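Local coordinates for replicative DNA helicase (Helicobacter pylori, PDB 3GXV), which probably unwinds duplex DNA at the replication fork as a hexameric, ATP-driven helicase, and interacts with primase, at residues 15-20 / 96-101. Sequence-based numbering, arbitrary orientation.
Sequences RIVLSG and AYVEEI
V17 reaches across to three residues of 96-101 with its two methyls. CG2 lies 3.7 Å from CB of Y97 and just as near CD1 of I101. CG1 turns to V98 and meets its CG2 at 3.9 Å, the two side chains crossing at about a right angle. V17 has CG1 anti to its backbone N (chi1 175°), and CG2, beside that N, is the methyl shared by Y97 and I101. I101 slides past V17 in the opposite direction and touches it with the end methyl of its extended chain. I16 lines the CE2 edge of the Y97 ring. Its CD1 is 3.8 Å from Y97 CE2, its CG2 is about as close, and its CB lies in the ring plane. V17 CG2 also lies at the ring edge, near its plane, so both residues meet the ring from its edge. No hydrogen bond links the segments. The contact joins helix 3-23 to helix 95-119 in the all-helical DnaB-like helicase N-terminal domain. The axes of the two segments approach to 10.1 Å, and their N-to-C directions make an angle of 128°, nearer antiparallel than parallel. The apolar cluster extends beyond the two segments: V98 and I101 both touch L35, and I16 touches I91. Y97 and I101 also pack on I13, an earlier residue of helix 3-23. Q9, also on helix 3-23, hydrogen-bonds through NE2 to OE2 of E100.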
loop_
_atom_site.group_PDB
_atom_site.type_symbol
_atom_site.label_atom_id
_atom_site.label_comp_id
_atom_site.label_asym_id
_atom_site.label_seq_id
_atom_site.Cartn_x
_atom_site.Cartn_y
_atom_site.Cartn_z
ATOM N N ARG B 15 10.414 -11.082 8.995
ATOM C CA ARG B 15 9.030 -10.653 9.080
ATOM C C ARG B 15 8.984 -9.187 9.476
ATOM O O ARG B 15 8.266 -8.390 8.867
ATOM C CB ARG B 15 8.265 -11.468 10.130
ATOM C CG ARG B 15 8.052 -12.924 9.770
ATOM C CD ARG B 15 7.032 -13.583 10.698
ATOM N NE ARG B 15 7.540 -13.797 12.051
ATOM C CZ ARG B 15 7.945 -14.971 12.531
ATOM N NH1 ARG B 15 7.909 -16.060 11.779
ATOM N NH2 ARG B 15 8.381 -15.057 13.771
ATOM N N ILE B 16 9.742 -8.834 10.510
ATOM C CA ILE B 16 9.747 -7.459 10.980
ATOM C C ILE B 16 10.125 -6.511 9.846
ATOM O O ILE B 16 9.630 -5.405 9.768
ATOM C CB ILE B 16 10.723 -7.269 12.153
ATOM C CG1 ILE B 16 10.275 -8.119 13.349
ATOM C CG2 ILE B 16 10.780 -5.791 12.523
ATOM C CD1 ILE B 16 11.276 -8.166 14.507
ATOM N N VAL B 17 11.000 -6.970 8.961
ATOM C CA VAL B 17 11.440 -6.172 7.830
ATOM C C VAL B 17 10.316 -6.021 6.816
ATOM O O VAL B 17 10.097 -4.928 6.291
ATOM C CB VAL B 17 12.651 -6.824 7.144
ATOM C CG1 VAL B 17 13.037 -6.044 5.890
ATOM C CG2 VAL B 17 13.822 -6.855 8.104
ATOM N N LEU B 18 9.615 -7.130 6.554
ATOM C CA LEU B 18 8.506 -7.168 5.598
ATOM C C LEU B 18 7.317 -6.400 6.173
ATOM O O LEU B 18 6.582 -5.729 5.446
ATOM C CB LEU B 18 8.095 -8.621 5.298
ATOM C CG LEU B 18 9.030 -9.552 4.498
ATOM C CD1 LEU B 18 8.396 -10.937 4.389
ATOM C CD2 LEU B 18 9.275 -8.996 3.111
ATOM N N SER B 19 7.130 -6.521 7.483
ATOM C CA SER B 19 6.064 -5.813 8.173
ATOM C C SER B 19 6.369 -4.325 8.094
ATOM O O SER B 19 5.457 -3.514 7.984
ATOM C CB SER B 19 5.988 -6.234 9.640
ATOM O OG SER B 19 5.179 -5.329 10.367
ATOM N N GLY B 20 7.654 -3.979 8.149
ATOM C CA GLY B 20 8.056 -2.582 8.063
ATOM C C GLY B 20 7.757 -1.986 6.694
ATOM O O GLY B 20 7.359 -0.829 6.579
ATOM N N ALA B 96 20.099 -2.515 9.854
ATOM C CA ALA B 96 20.919 -3.627 10.336
ATOM C C ALA B 96 20.290 -4.972 9.984
ATOM O O ALA B 96 20.978 -5.873 9.492
ATOM C CB ALA B 96 21.110 -3.523 11.828
ATOM N N TYR B 97 18.990 -5.093 10.246
ATOM C CA TYR B 97 18.234 -6.301 9.959
ATOM C C TYR B 97 18.423 -6.724 8.493
ATOM O O TYR B 97 18.757 -7.873 8.199
ATOM C CB TYR B 97 16.745 -6.053 10.231
ATOM C CG TYR B 97 16.288 -6.212 11.669
ATOM C CD1 TYR B 97 17.192 -6.191 12.733
ATOM C CD2 TYR B 97 14.939 -6.410 11.959
ATOM C CE1 TYR B 97 16.756 -6.375 14.052
ATOM C CE2 TYR B 97 14.493 -6.590 13.265
ATOM C CZ TYR B 97 15.403 -6.578 14.304
ATOM O OH TYR B 97 14.950 -6.791 15.581
ATOM N N VAL B 98 18.199 -5.789 7.576
ATOM C CA VAL B 98 18.343 -6.065 6.157
ATOM C C VAL B 98 19.731 -6.592 5.833
ATOM O O VAL B 98 19.859 -7.558 5.088
ATOM C CB VAL B 98 18.045 -4.805 5.326
ATOM C CG1 VAL B 98 18.335 -5.049 3.860
ATOM C CG2 VAL B 98 16.594 -4.435 5.494
ATOM N N GLU B 99 20.764 -5.959 6.396
ATOM C CA GLU B 99 22.147 -6.386 6.185
ATOM C C GLU B 99 22.395 -7.723 6.889
ATOM O O GLU B 99 23.287 -8.485 6.502
ATOM C CB GLU B 99 23.144 -5.352 6.726
ATOM C CG GLU B 99 24.597 -5.735 6.441
ATOM C CD GLU B 99 25.621 -4.959 7.265
ATOM O OE1 GLU B 99 26.833 -5.205 7.077
ATOM O OE2 GLU B 99 25.224 -4.117 8.097
ATOM N N GLU B 100 21.620 -8.000 7.933
ATOM C CA GLU B 100 21.765 -9.255 8.654
ATOM C C GLU B 100 21.173 -10.346 7.771
ATOM O O GLU B 100 21.750 -11.427 7.609
ATOM C CB GLU B 100 21.021 -9.198 9.994
ATOM C CG GLU B 100 21.332 -10.374 10.904
ATOM C CD GLU B 100 20.782 -10.204 12.307
ATOM O OE1 GLU B 100 20.801 -9.071 12.835
ATOM O OE2 GLU B 100 20.345 -11.218 12.887
ATOM N N ILE B 101 20.013 -10.049 7.193
ATOM C CA ILE B 101 19.334 -10.989 6.307
ATOM C C ILE B 101 20.227 -11.324 5.117
ATOM O O ILE B 101 20.316 -12.475 4.698
ATOM C CB ILE B 101 18.000 -10.391 5.814
ATOM C CG1 ILE B 101 16.973 -10.457 6.947
ATOM C CG2 ILE B 101 17.502 -11.134 4.569
ATOM C CD1 ILE B 101 15.705 -9.684 6.683
#